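PDB 2YWD: glutamine amidotransferase subunit pdxT from Thermus thermophilus, which probably hydrolyses glutamine to glutamate and ammonia and passes the ammonia to the PdxS subunit for making pyridoxal 5'-phosphate. Local coordinates for residues Glu16-Leu21 against Ala28-Lys33; Ala88-Gly93 against Gln97-Val102; Glu120-Val125 against Ser130-Phe135; Leu157-Arg162 against Ser169-Glu174. All blocks are in the same frame, centred on the assembly; numbering follows the deposited sequence.

Contact 1 (Glu16-Leu21 against Ala28-Lys33)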
loop_
_atom_site.group_PDB
_atom_site.type_symbol
_atom_site.label_atom_id
_atom_site.label_comp_id
_atom_site.label_asym_id
_atom_site.label_seq_id
_atom_site.Cartn_x
_atom_site.Cartn_y
_atom_site.Cartn_z
ATOM N N GLU A 16 -7.011 2.362 11.100
ATOM C CA GLU A 16 -7.844 1.356 10.449
ATOM C C GLU A 16 -7.092 0.068 10.107
ATOM O O GLU A 16 -7.665 -1.022 10.167
ATOM C CB GLU A 16 -8.478 1.932 9.178
ATOM C CG GLU A 16 -9.649 2.887 9.405
ATOM C CD GLU A 16 -9.255 4.194 10.072
ATOM O OE1 GLU A 16 -8.062 4.571 10.023
ATOM O OE2 GLU A 16 -10.151 4.855 10.638
ATOM N N HIS A 17 -5.820 0.184 9.729
ATOM C CA HIS A 17 -5.033 -1.008 9.407
ATOM C C HIS A 17 -4.691 -1.794 10.673
ATOM O O HIS A 17 -4.675 -3.028 10.660
ATOM C CB HIS A 17 -3.748 -0.628 8.657
ATOM C CG HIS A 17 -3.940 -0.455 7.178
ATOM N ND1 HIS A 17 -4.189 -1.514 6.330
ATOM C CD2 HIS A 17 -3.904 0.650 6.396
ATOM C CE1 HIS A 17 -4.296 -1.069 5.090
ATOM N NE2 HIS A 17 -4.127 0.242 5.103
ATOM N N LYS A 18 -4.415 -1.085 11.763
ATOM C CA LYS A 18 -4.106 -1.753 13.024
ATOM C C LYS A 18 -5.325 -2.566 13.459
ATOM O O LYS A 18 -5.196 -3.697 13.918
ATOM C CB LYS A 18 -3.763 -0.731 14.109
ATOM C CG LYS A 18 -2.527 0.103 13.821
ATOM C CD LYS A 18 -2.208 1.047 14.980
ATOM C CE LYS A 18 -1.659 0.299 16.197
ATOM N NZ LYS A 18 -2.618 -0.681 16.782
ATOM N N GLU A 19 -6.506 -1.975 13.311
ATOM C CA GLU A 19 -7.750 -2.642 13.677
ATOM C C GLU A 19 -7.981 -3.858 12.793
ATOM O O GLU A 19 -8.384 -4.918 13.273
ATOM C CB GLU A 19 -8.927 -1.678 13.540
ATOM C CG GLU A 19 -8.893 -0.519 14.515
ATOM C CD GLU A 19 -9.979 0.499 14.239
ATOM O OE1 GLU A 19 -10.081 1.484 15.004
ATOM O OE2 GLU A 19 -10.731 0.318 13.256
ATOM N N ALA A 20 -7.723 -3.706 11.498
ATOM C CA ALA A 20 -7.901 -4.807 10.564
ATOM C C ALA A 20 -6.943 -5.944 10.906
ATOM O O ALA A 20 -7.303 -7.119 10.816
ATOM C CB ALA A 20 -7.664 -4.329 9.132
ATOM N N LEU A 21 -5.724 -5.592 11.304
ATOM C CA LEU A 21 -4.717 -6.588 11.654
ATOM C C LEU A 21 -5.059 -7.364 12.924
ATOM O O LEU A 21 -4.585 -8.485 13.116
ATOM C CB LEU A 21 -3.340 -5.925 11.790
ATOM C CG LEU A 21 -2.695 -5.518 10.457
ATOM C CD1 LEU A 21 -1.452 -4.667 10.701
ATOM C CD2 LEU A 21 -2.337 -6.775 9.672
ATOM N N ALA A 28 -0.287 -4.658 15.680
ATOM C CA ALA A 28 0.569 -3.854 14.821
ATOM C C ALA A 28 1.416 -2.814 15.535
ATOM O O ALA A 28 0.957 -2.130 16.446
ATOM C CB ALA A 28 -0.275 -3.178 13.751
ATOM N N LYS A 29 2.664 -2.705 15.098
ATOM C CA LYS A 29 3.589 -1.737 15.659
ATOM C C LYS A 29 3.474 -0.440 14.863
ATOM O O LYS A 29 3.530 -0.449 13.635
ATOM C CB LYS A 29 5.023 -2.279 15.582
ATOM C CG LYS A 29 6.118 -1.240 15.809
ATOM C CD LYS A 29 5.957 -0.515 17.135
ATOM C CE LYS A 29 6.994 0.596 17.281
ATOM N NZ LYS A 29 6.840 1.349 18.563
ATOM N N GLU A 30 3.287 0.672 15.563
ATOM C CA GLU A 30 3.193 1.961 14.893
ATOM C C GLU A 30 4.605 2.441 14.585
ATOM O O GLU A 30 5.415 2.637 15.487
ATOM C CB GLU A 30 2.453 2.974 15.775
ATOM C CG GLU A 30 0.947 2.766 15.789
ATOM C CD GLU A 30 0.218 3.734 16.699
ATOM O OE1 GLU A 30 0.691 4.876 16.861
ATOM O OE2 GLU A 30 -0.841 3.356 17.240
ATOM N N VAL A 31 4.901 2.606 13.301
ATOM C CA VAL A 31 6.223 3.044 12.873
ATOM C C VAL A 31 6.263 4.561 12.700
ATOM O O VAL A 31 5.563 5.119 11.854
ATOM C CB VAL A 31 6.622 2.353 11.545
ATOM C CG1 VAL A 31 7.999 2.816 11.095
ATOM C CG2 VAL A 31 6.613 0.842 11.731
ATOM N N ARG A 32 7.070 5.223 13.524
ATOM C CA ARG A 32 7.217 6.674 13.459
ATOM C C ARG A 32 8.681 7.081 13.355
ATOM O O ARG A 32 8.988 8.235 13.071
ATOM C CB ARG A 32 6.607 7.341 14.692
ATOM C CG ARG A 32 5.097 7.278 14.760
ATOM C CD ARG A 32 4.568 8.298 15.755
ATOM N NE ARG A 32 3.112 8.266 15.825
ATOM C CZ ARG A 32 2.416 7.271 16.365
ATOM N NH1 ARG A 32 3.050 6.228 16.888
ATOM N NH2 ARG A 32 1.090 7.319 16.378
ATOM N N LYS A 33 9.577 6.128 13.593
ATOM C CA LYS A 33 11.012 6.380 13.525
ATOM C C LYS A 33 11.677 5.251 12.748
ATOM O O LYS A 33 11.156 4.134 12.702
ATOM C CB LYS A 33 11.602 6.455 14.934
ATOM C CG LYS A 33 11.047 7.584 15.784
ATOM C CD LYS A 33 11.593 7.506 17.203
ATOM C CE LYS A 33 11.080 8.651 18.067
ATOM N NZ LYS A 33 11.565 8.543 19.475
HETATM O O HOH W 1 -3.104 -4.558 15.399
#
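Ala28, just ahead of strand 29-31, carries the apolar contact with the helix: its methyl meets Leu21 CD1 at 3.6 Å and, less closely, the aliphatic start of Lys18, with CB 4.0 Å from Lys18 CG. The side chains of Leu21 and Ala28 both also touch Val7 of the neighbouring strand, which extends this small apolar patch under the helix.

Lys18 meets Glu30 with its methylenes, not with its ammonium. Lys18 is bent at chi3 and chi4 (72° and -62°), which folds its end over Ala28 O and across Glu30 at about a right angle. Lys18 CE lies 3.3 Å from Glu30 OE2, while Lys18 NZ stays 4.4 Å from the same oxygen, an attraction of opposite charges too long for a salt bridge. The other carboxylate oxygen of Glu30 is taken by Arg32, whose NH2 meets OE1 at 2.5 Å in a salt bridge. With an alanine in place of Glu30, Arg32 would probably lose its carboxylate mate and the bent end of Lys18 would be freer to turn.

A water joins the backbones, donating to Lys18 O at 2.7 Å and accepting from Ala28 N at 2.8 Å. No direct hydrogen bond links the two segments. Such packing of a helix beside the following strand belongs to a beta-alpha-beta crossover, here strand 5-8, helix 14-22 and strand 29-31, at the edge of the central sheet.

Contact 2 (Ala88-Gly93 against Gln97-Val102)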
loop_
_atom_site.group_PDB
_atom_site.type_symbol
_atom_site.label_atom_id
_atom_site.label_comp_id
_atom_site.label_asym_id
_atom_site.label_seq_id
_atom_site.Cartn_x
_atom_site.Cartn_y
_atom_site.Cartn_z
ATOM N N ALA A 88 5.023 3.882 -5.854
ATOM C CA ALA A 88 5.219 4.099 -7.288
ATOM C C ALA A 88 6.506 4.803 -7.703
ATOM O O ALA A 88 6.892 5.825 -7.133
ATOM C CB ALA A 88 4.023 4.854 -7.858
ATOM N N LYS A 89 7.159 4.251 -8.718
ATOM C CA LYS A 89 8.390 4.832 -9.232
ATOM C C LYS A 89 8.086 6.181 -9.876
ATOM O O LYS A 89 8.898 7.106 -9.814
ATOM C CB LYS A 89 9.031 3.896 -10.261
ATOM C CG LYS A 89 10.323 4.442 -10.854
ATOM C CD LYS A 89 11.140 3.350 -11.516
ATOM C CE LYS A 89 11.627 2.332 -10.492
ATOM N NZ LYS A 89 12.537 2.934 -9.476
ATOM N N GLU A 90 6.909 6.291 -10.487
ATOM C CA GLU A 90 6.508 7.538 -11.133
ATOM C C GLU A 90 5.095 7.954 -10.746
ATOM O O GLU A 90 4.164 7.147 -10.780
ATOM C CB GLU A 90 6.564 7.409 -12.662
ATOM C CG GLU A 90 7.943 7.130 -13.263
ATOM C CD GLU A 90 8.953 8.230 -12.976
ATOM O OE1 GLU A 90 8.540 9.395 -12.800
ATOM O OE2 GLU A 90 10.166 7.925 -12.941
ATOM N N ILE A 91 4.948 9.219 -10.375
ATOM C CA ILE A 91 3.648 9.773 -10.028
ATOM C C ILE A 91 3.364 10.790 -11.122
ATOM O O ILE A 91 4.058 11.802 -11.234
ATOM C CB ILE A 91 3.671 10.479 -8.661
ATOM C CG1 ILE A 91 4.014 9.467 -7.563
ATOM C CG2 ILE A 91 2.314 11.125 -8.385
ATOM C CD1 ILE A 91 4.130 10.079 -6.177
ATOM N N VAL A 92 2.354 10.506 -11.939
ATOM C CA VAL A 92 1.991 11.381 -13.049
ATOM C C VAL A 92 1.733 12.826 -12.627
ATOM O O VAL A 92 0.872 13.093 -11.788
ATOM C CB VAL A 92 0.736 10.849 -13.775
ATOM C CG1 VAL A 92 0.429 11.719 -14.994
ATOM C CG2 VAL A 92 0.950 9.401 -14.187
ATOM N N GLY A 93 2.488 13.753 -13.213
ATOM C CA GLY A 93 2.313 15.162 -12.903
ATOM C C GLY A 93 3.081 15.687 -11.700
ATOM O O GLY A 93 3.128 16.898 -11.481
ATOM N N GLN A 97 7.722 14.453 -6.341
ATOM C CA GLN A 97 7.060 14.152 -5.076
ATOM C C GLN A 97 7.846 13.102 -4.295
ATOM O O GLN A 97 8.175 12.035 -4.821
ATOM C CB GLN A 97 5.635 13.642 -5.308
ATOM C CG GLN A 97 4.867 13.392 -4.007
ATOM C CD GLN A 97 3.393 13.117 -4.233
ATOM O OE1 GLN A 97 2.727 13.828 -4.985
ATOM N NE2 GLN A 97 2.872 12.093 -3.569
ATOM N N PRO A 98 8.164 13.395 -3.023
ATOM C CA PRO A 98 8.917 12.461 -2.178
ATOM C C PRO A 98 8.205 11.112 -2.133
ATOM O O PRO A 98 7.009 11.051 -1.849
ATOM C CB PRO A 98 8.919 13.152 -0.817
ATOM C CG PRO A 98 8.884 14.612 -1.179
ATOM C CD PRO A 98 7.872 14.646 -2.298
ATOM N N ARG A 99 8.936 10.036 -2.416
ATOM C CA ARG A 99 8.348 8.700 -2.415
ATOM C C ARG A 99 9.428 7.630 -2.422
ATOM O O ARG A 99 10.596 7.931 -2.670
ATOM C CB ARG A 99 7.467 8.527 -3.649
ATOM C CG ARG A 99 8.229 8.668 -4.959
ATOM C CD ARG A 99 7.281 8.608 -6.145
ATOM N NE ARG A 99 7.974 8.691 -7.428
ATOM C CZ ARG A 99 8.454 9.812 -7.956
ATOM N NH1 ARG A 99 8.322 10.966 -7.312
ATOM N NH2 ARG A 99 9.060 9.781 -9.138
ATOM N N LEU A 100 9.033 6.387 -2.148
ATOM C CA LEU A 100 9.972 5.266 -2.145
ATOM C C LEU A 100 10.325 4.918 -3.590
ATOM O O LEU A 100 11.499 4.791 -3.935
ATOM C CB LEU A 100 9.359 4.042 -1.451
ATOM C CG LEU A 100 10.230 2.780 -1.459
ATOM C CD1 LEU A 100 11.568 3.065 -0.778
ATOM C CD2 LEU A 100 9.497 1.649 -0.746
ATOM N N GLY A 101 9.296 4.749 -4.418
ATOM C CA GLY A 101 9.497 4.461 -5.827
ATOM C C GLY A 101 10.068 3.114 -6.228
ATOM O O GLY A 101 10.732 3.014 -7.259
ATOM N N VAL A 102 9.809 2.073 -5.445
ATOM C CA VAL A 102 10.331 0.748 -5.767
ATOM C C VAL A 102 9.424 -0.010 -6.740
ATOM O O VAL A 102 9.891 -0.847 -7.515
ATOM C CB VAL A 102 10.524 -0.102 -4.482
ATOM C CG1 VAL A 102 9.187 -0.339 -3.800
ATOM C CG2 VAL A 102 11.193 -1.424 -4.825
#
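Arg99 grips the backbone carbonyl of Lys89 with two nitrogens: NH2 reaches Lys89 O at 2.8 Å, and NE adds a weak bond to that oxygen at 3.0 Å. The third nitrogen turns back on its own segment, Arg99 NH1 donating to Gln97 O at 2.7 Å on a lone pair in the carbonyl plane; it also bonds Pro95 O. These bonds fix the rotation of the guanidinium, with Lys89 O in its plane and Gln97 O tilted out of it. A leucine at Arg99 would probably leave the carbonyls of Lys89 and Gln97 without these donors and Ile91 CD1 without the arginine's CD to pack on.

A second bond crosses from Lys89, which bends at chi3 and chi4 (-65° and -63°) so that NZ meets Gly101 O at 2.9 Å, close to the line of its C=O bond. The loop so braced connects strand 90-91 to strand 103-108, its parallel neighbour in a small three-stranded sheet. Gly101 turns there with positive phi, its CA giving a CH...O contact to Ala88 O.

Further out, Glu90 OE1 makes a long salt bridge to Arg99 NH2 at 3.7 Å, the two flat groups turned 66° apart. Ile91 slides past the arginine's aliphatic part, CD1 3.5 Å from Arg99 CD, and the same methyl packs across Gln97, whose amide is bonded to Arg109 and Ser50, both predicted to bind glutamine.

Contact 3 (Glu120-Val125 against Ser130-Phe135)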
loop_
_atom_site.group_PDB
_atom_site.type_symbol
_atom_site.label_atom_id
_atom_site.label_comp_id
_atom_site.label_asym_id
_atom_site.label_seq_id
_atom_site.Cartn_x
_atom_site.Cartn_y
_atom_site.Cartn_z
ATOM N N GLU A 120 -17.834 2.132 -4.275
ATOM C CA GLU A 120 -17.480 0.787 -3.843
ATOM C C GLU A 120 -17.782 -0.218 -4.947
ATOM O O GLU A 120 -18.788 -0.095 -5.648
ATOM C CB GLU A 120 -18.248 0.414 -2.572
ATOM C CG GLU A 120 -18.091 1.413 -1.426
ATOM C CD GLU A 120 -18.946 2.656 -1.609
ATOM O OE1 GLU A 120 -20.174 2.504 -1.784
ATOM O OE2 GLU A 120 -18.399 3.783 -1.575
ATOM N N GLU A 121 -16.913 -1.213 -5.090
ATOM C CA GLU A 121 -17.073 -2.227 -6.124
ATOM C C GLU A 121 -16.637 -3.602 -5.641
ATOM O O GLU A 121 -15.636 -3.728 -4.934
ATOM C CB GLU A 121 -16.217 -1.879 -7.348
ATOM C CG GLU A 121 -16.593 -0.613 -8.087
ATOM C CD GLU A 121 -17.928 -0.726 -8.794
ATOM O OE1 GLU A 121 -18.323 -1.863 -9.135
ATOM O OE2 GLU A 121 -18.572 0.321 -9.024
ATOM N N ASP A 122 -17.374 -4.637 -6.030
ATOM C CA ASP A 122 -16.970 -5.986 -5.660
ATOM C C ASP A 122 -15.885 -6.369 -6.652
ATOM O O ASP A 122 -16.067 -6.233 -7.860
ATOM C CB ASP A 122 -18.148 -6.949 -5.742
ATOM C CG ASP A 122 -19.110 -6.770 -4.589
ATOM O OD1 ASP A 122 -18.645 -6.802 -3.426
ATOM O OD2 ASP A 122 -20.320 -6.593 -4.843
ATOM N N LEU A 123 -14.750 -6.833 -6.144
ATOM C CA LEU A 123 -13.631 -7.187 -7.006
ATOM C C LEU A 123 -13.250 -8.660 -6.945
ATOM O O LEU A 123 -13.434 -9.324 -5.926
ATOM C CB LEU A 123 -12.405 -6.352 -6.626
ATOM C CG LEU A 123 -12.600 -4.847 -6.414
ATOM C CD1 LEU A 123 -11.374 -4.275 -5.725
ATOM C CD2 LEU A 123 -12.850 -4.155 -7.746
ATOM N N GLU A 124 -12.715 -9.164 -8.051
ATOM C CA GLU A 124 -12.262 -10.542 -8.114
ATOM C C GLU A 124 -10.752 -10.524 -7.952
ATOM O O GLU A 124 -10.034 -10.019 -8.815
ATOM C CB GLU A 124 -12.647 -11.177 -9.449
ATOM C CG GLU A 124 -14.077 -11.671 -9.480
ATOM C CD GLU A 124 -14.364 -12.630 -8.339
ATOM O OE1 GLU A 124 -13.643 -13.648 -8.220
ATOM O OE2 GLU A 124 -15.304 -12.365 -7.559
ATOM N N VAL A 125 -10.279 -11.060 -6.830
ATOM C CA VAL A 125 -8.853 -11.099 -6.535
ATOM C C VAL A 125 -8.291 -12.489 -6.801
ATOM O O VAL A 125 -8.789 -13.484 -6.275
ATOM C CB VAL A 125 -8.589 -10.717 -5.064
ATOM C CG1 VAL A 125 -7.101 -10.761 -4.772
ATOM C CG2 VAL A 125 -9.150 -9.333 -4.783
ATOM N N SER A 130 -13.665 -13.162 -4.257
ATOM C CA SER A 130 -14.382 -11.890 -4.265
ATOM C C SER A 130 -14.039 -11.045 -3.040
ATOM O O SER A 130 -14.070 -11.537 -1.916
ATOM C CB SER A 130 -15.891 -12.138 -4.307
ATOM O OG SER A 130 -16.605 -10.916 -4.279
ATOM N N PHE A 131 -13.715 -9.775 -3.264
ATOM C CA PHE A 131 -13.364 -8.867 -2.174
ATOM C C PHE A 131 -14.035 -7.516 -2.412
ATOM O O PHE A 131 -14.014 -6.994 -3.530
ATOM C CB PHE A 131 -11.847 -8.677 -2.108
ATOM C CG PHE A 131 -11.374 -8.011 -0.842
ATOM C CD1 PHE A 131 -11.106 -8.766 0.298
ATOM C CD2 PHE A 131 -11.228 -6.630 -0.779
ATOM C CE1 PHE A 131 -10.697 -8.151 1.488
ATOM C CE2 PHE A 131 -10.822 -6.003 0.408
ATOM C CZ PHE A 131 -10.558 -6.767 1.541
ATOM N N HIS A 132 -14.624 -6.956 -1.359
ATOM C CA HIS A 132 -15.314 -5.672 -1.454
ATOM C C HIS A 132 -14.321 -4.514 -1.494
ATOM O O HIS A 132 -13.632 -4.244 -0.509
ATOM C CB HIS A 132 -16.260 -5.495 -0.263
ATOM C CG HIS A 132 -17.138 -4.287 -0.367
ATOM N ND1 HIS A 132 -18.072 -4.130 -1.369
ATOM C CD2 HIS A 132 -17.216 -3.173 0.399
ATOM C CE1 HIS A 132 -18.688 -2.971 -1.215
ATOM N NE2 HIS A 132 -18.188 -2.372 -0.150
ATOM N N GLY A 133 -14.264 -3.826 -2.631
ATOM C CA GLY A 133 -13.342 -2.714 -2.787
ATOM C C GLY A 133 -13.928 -1.349 -2.468
ATOM O O GLY A 133 -14.919 -0.932 -3.066
ATOM N N VAL A 134 -13.305 -0.655 -1.519
ATOM C CA VAL A 134 -13.739 0.675 -1.110
ATOM C C VAL A 134 -12.770 1.702 -1.686
ATOM O O VAL A 134 -11.586 1.715 -1.342
ATOM C CB VAL A 134 -13.775 0.795 0.432
ATOM C CG1 VAL A 134 -14.153 2.221 0.839
ATOM C CG2 VAL A 134 -14.790 -0.201 1.007
ATOM N N PHE A 135 -13.286 2.554 -2.570
ATOM C CA PHE A 135 -12.492 3.582 -3.240
ATOM C C PHE A 135 -12.852 5.004 -2.780
ATOM O O PHE A 135 -14.024 5.382 -2.757
ATOM C CB PHE A 135 -12.699 3.485 -4.759
ATOM C CG PHE A 135 -12.258 2.174 -5.365
ATOM C CD1 PHE A 135 -11.044 2.079 -6.043
ATOM C CD2 PHE A 135 -13.074 1.045 -5.288
ATOM C CE1 PHE A 135 -10.649 0.878 -6.641
ATOM C CE2 PHE A 135 -12.688 -0.162 -5.881
ATOM C CZ PHE A 135 -11.472 -0.244 -6.561
HETATM O O HOH W 2 -16.156 4.551 -0.705
#
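Leu123 and Phe131 exchange two short backbone bonds, Leu123 N to Phe131 O and Phe131 N to Leu123 O, both 2.7 Å, as a hydrogen-bonded pair of an antiparallel beta hairpin formed by strands 118-125 and 129-136. Glu121 and Gly133 form the next such pair, with Gly133 N donating to Glu121 O at 2.7 Å. Between and beyond them lie the non-hydrogen-bonded pairs Glu120-Val134, Asp122-His132 and Glu124-Ser130. Segments 120-125 and 130-135 run at 142° to each other, antiparallel with a marked twist.

One face of the hairpin turns to the body of the protein. Here Leu123 and Phe135 approach from opposite directions, Leu123 CD1 4.1 Å from Phe135 CZ, while Val125 CG2 lies alongside Phe131 CB at 3.9 Å. Leu123 CD1 also sits 3.9 Å from Gly133 CA, where a CB would clash with it; glycine leaves room for the methyl. Outside the hairpin, Leu123 packs on Val159 and Phe171, and Phe131 on Pro173.

The face bearing Glu120, Asp122, Glu124, Ser130 and His132 is largely polar. Val134 lies among them, with its side chain close to that of His172, predicted to belong to the charge relay. With chi1 at -173°, CG of His132 trans to its amide nitrogen, the imidazole swings across toward the neighbouring strand; its CE1 rests 3.7 Å from Glu120 CB. In the plane of that ring, His132 ND1 points at Asp122 OD1 in a straight but long and weak hydrogen bond, 3.4 Å.

Contact 4 (Leu157-Arg162 against Ser169-Glu174)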
loop_
_atom_site.group_PDB
_atom_site.type_symbol
_atom_site.label_atom_id
_atom_site.label_comp_id
_atom_site.label_asym_id
_atom_site.label_seq_id
_atom_site.Cartn_x
_atom_site.Cartn_y
_atom_site.Cartn_z
ATOM N N LEU A 157 -9.270 -2.272 -15.605
ATOM C CA LEU A 157 -8.294 -1.430 -14.916
ATOM C C LEU A 157 -7.686 -2.088 -13.679
ATOM O O LEU A 157 -8.400 -2.483 -12.762
ATOM C CB LEU A 157 -8.938 -0.098 -14.511
ATOM C CG LEU A 157 -8.048 0.914 -13.784
ATOM C CD1 LEU A 157 -6.915 1.387 -14.708
ATOM C CD2 LEU A 157 -8.898 2.098 -13.332
ATOM N N PRO A 158 -6.352 -2.215 -13.646
ATOM C CA PRO A 158 -5.659 -2.823 -12.506
ATOM C C PRO A 158 -5.892 -1.995 -11.243
ATOM O O PRO A 158 -5.744 -0.772 -11.276
ATOM C CB PRO A 158 -4.192 -2.781 -12.929
ATOM C CG PRO A 158 -4.262 -2.858 -14.419
ATOM C CD PRO A 158 -5.398 -1.912 -14.730
ATOM N N VAL A 159 -6.259 -2.654 -10.145
ATOM C CA VAL A 159 -6.486 -1.966 -8.873
ATOM C C VAL A 159 -5.715 -2.612 -7.721
ATOM O O VAL A 159 -5.619 -2.042 -6.638
ATOM C CB VAL A 159 -7.988 -1.898 -8.512
ATOM C CG1 VAL A 159 -8.721 -1.046 -9.547
ATOM C CG2 VAL A 159 -8.583 -3.291 -8.440
ATOM N N LEU A 160 -5.188 -3.809 -7.958
ATOM C CA LEU A 160 -4.376 -4.515 -6.962
ATOM C C LEU A 160 -3.224 -5.127 -7.746
ATOM O O LEU A 160 -3.443 -5.944 -8.639
ATOM C CB LEU A 160 -5.163 -5.624 -6.257
ATOM C CG LEU A 160 -4.338 -6.409 -5.219
ATOM C CD1 LEU A 160 -3.906 -5.466 -4.097
ATOM C CD2 LEU A 160 -5.154 -7.563 -4.643
ATOM N N VAL A 161 -1.999 -4.717 -7.427
ATOM C CA VAL A 161 -0.840 -5.224 -8.143
ATOM C C VAL A 161 0.245 -5.709 -7.196
ATOM O O VAL A 161 0.328 -5.270 -6.051
ATOM C CB VAL A 161 -0.241 -4.146 -9.068
ATOM C CG1 VAL A 161 -1.297 -3.655 -10.048
ATOM C CG2 VAL A 161 0.296 -2.987 -8.238
ATOM N N ARG A 162 1.080 -6.614 -7.690
ATOM C CA ARG A 162 2.159 -7.171 -6.889
ATOM C C ARG A 162 3.467 -7.270 -7.665
ATOM O O ARG A 162 3.482 -7.610 -8.847
ATOM C CB ARG A 162 1.763 -8.559 -6.375
ATOM C CG ARG A 162 2.883 -9.298 -5.650
ATOM C CD ARG A 162 2.430 -10.654 -5.122
ATOM N NE ARG A 162 3.540 -11.382 -4.506
ATOM C CZ ARG A 162 3.434 -12.564 -3.902
ATOM N NH1 ARG A 162 2.260 -13.177 -3.818
ATOM N NH2 ARG A 162 4.512 -13.138 -3.384
ATOM N N SER A 169 -2.578 -1.383 -3.565
ATOM C CA SER A 169 -3.983 -1.305 -3.960
ATOM C C SER A 169 -4.439 0.148 -4.034
ATOM O O SER A 169 -3.944 1.001 -3.299
ATOM C CB SER A 169 -4.869 -2.060 -2.960
ATOM O OG SER A 169 -4.837 -1.454 -1.678
ATOM N N SER A 170 -5.381 0.436 -4.926
ATOM C CA SER A 170 -5.889 1.796 -5.031
ATOM C C SER A 170 -7.120 1.923 -4.133
ATOM O O SER A 170 -7.643 3.025 -3.932
ATOM C CB SER A 170 -6.244 2.135 -6.481
ATOM O OG SER A 170 -7.052 1.130 -7.059
ATOM N N PHE A 171 -7.563 0.787 -3.589
ATOM C CA PHE A 171 -8.720 0.739 -2.693
ATOM C C PHE A 171 -8.302 0.471 -1.243
ATOM O O PHE A 171 -7.143 0.163 -0.968
ATOM C CB PHE A 171 -9.719 -0.324 -3.164
ATOM C CG PHE A 171 -9.142 -1.707 -3.261
ATOM C CD1 PHE A 171 -9.187 -2.572 -2.175
ATOM C CD2 PHE A 171 -8.557 -2.146 -4.448
ATOM C CE1 PHE A 171 -8.659 -3.857 -2.264
ATOM C CE2 PHE A 171 -8.027 -3.431 -4.552
ATOM C CZ PHE A 171 -8.078 -4.289 -3.457
ATOM N N HIS A 172 -9.260 0.580 -0.324
ATOM C CA HIS A 172 -9.004 0.413 1.104
ATOM C C HIS A 172 -9.529 -0.881 1.719
ATOM O O HIS A 172 -10.667 -0.933 2.194
ATOM C CB HIS A 172 -9.624 1.586 1.868
ATOM C CG HIS A 172 -9.066 2.922 1.493
ATOM N ND1 HIS A 172 -7.991 3.487 2.142
ATOM C CD2 HIS A 172 -9.442 3.810 0.542
ATOM C CE1 HIS A 172 -7.730 4.669 1.610
ATOM N NE2 HIS A 172 -8.596 4.889 0.637
ATOM N N PRO A 173 -8.709 -1.939 1.737
ATOM C CA PRO A 173 -9.194 -3.189 2.329
ATOM C C PRO A 173 -9.458 -3.028 3.824
ATOM O O PRO A 173 -10.284 -3.741 4.398
ATOM C CB PRO A 173 -8.058 -4.169 2.046
ATOM C CG PRO A 173 -6.843 -3.284 2.063
ATOM C CD PRO A 173 -7.317 -2.076 1.276
ATOM N N GLU A 174 -8.760 -2.079 4.445
ATOM C CA GLU A 174 -8.910 -1.826 5.876
ATOM C C GLU A 174 -10.230 -1.130 6.196
ATOM O O GLU A 174 -10.578 -0.955 7.367
ATOM C CB GLU A 174 -7.743 -0.982 6.410
ATOM C CG GLU A 174 -7.832 0.512 6.090
ATOM C CD GLU A 174 -7.444 0.863 4.664
ATOM O OE1 GLU A 174 -7.269 -0.057 3.833
ATOM O OE2 GLU A 174 -7.314 2.073 4.375
#
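The loop carrying His172 and Glu174, predicted members of the charge relay of this class I glutamine amidotransferase, leaves the central sheet here, and its first residues are fastened to strand 157-163. Val159 and Leu160 form a classic beta bulge opposite Ala152, and Leu160 pairs with Ser169 as an antiparallel non-hydrogen-bonded pair. One backbone bond crosses the contact, Ser170 N to Val159 O at 3.0 Å, and Ser169 CA adds a CH...O contact to that carbonyl, so two groups converge on one oxygen.

Phe171 crosses Val159 at about a right angle, with CE2 3.9 Å from Val159 CG2, and presents its ring edge to Leu160 CB. A chi1 of 58° puts CG between the backbone N and the carbonyl carbon, and the ring comes back toward the strand; Ser169 CB lies over one face near the rim. Leu160 in turn lays CD1 against Ser169 CB at 3.7 Å. Phe131 of the hairpin and Leu181 of helix 180-189 also touch the Phe171 side chain.

Within the loop, Ser169 OG donates to Phe171 O at 2.9 Å, a brace for the backbone just ahead of His172. The histidine side chain touches Cys81, the predicted nucleophile. Its ND1 donates to Glu174 OE2 at 2.7 Å, on the syn side but 28° out of the carboxylate plane, with the oxygen close to the plane of the imidazole.

How the contacts relate
From the N terminus, contact 1 closes the short loop between helix 14-22 and strand 29-31, at one edge of the main sheet. Contact 2 then closes the loop leading into strand 103-108, contact 3 closes the hairpin, and contact 4 joins strand 157-163 to the loop after strand 166-169. All four follow one another in series; none nests within or crosses another. In space contacts 3 and 4 are neighbours, centres about 9 Å apart, with a probable hydrogen bond from His172 N to Val134 O. Contact 1 reaches contact 4 where His17 and Glu16 pack on Glu174. Contact 2 touches none of the others, and borders the predicted glutamine site through Gln97.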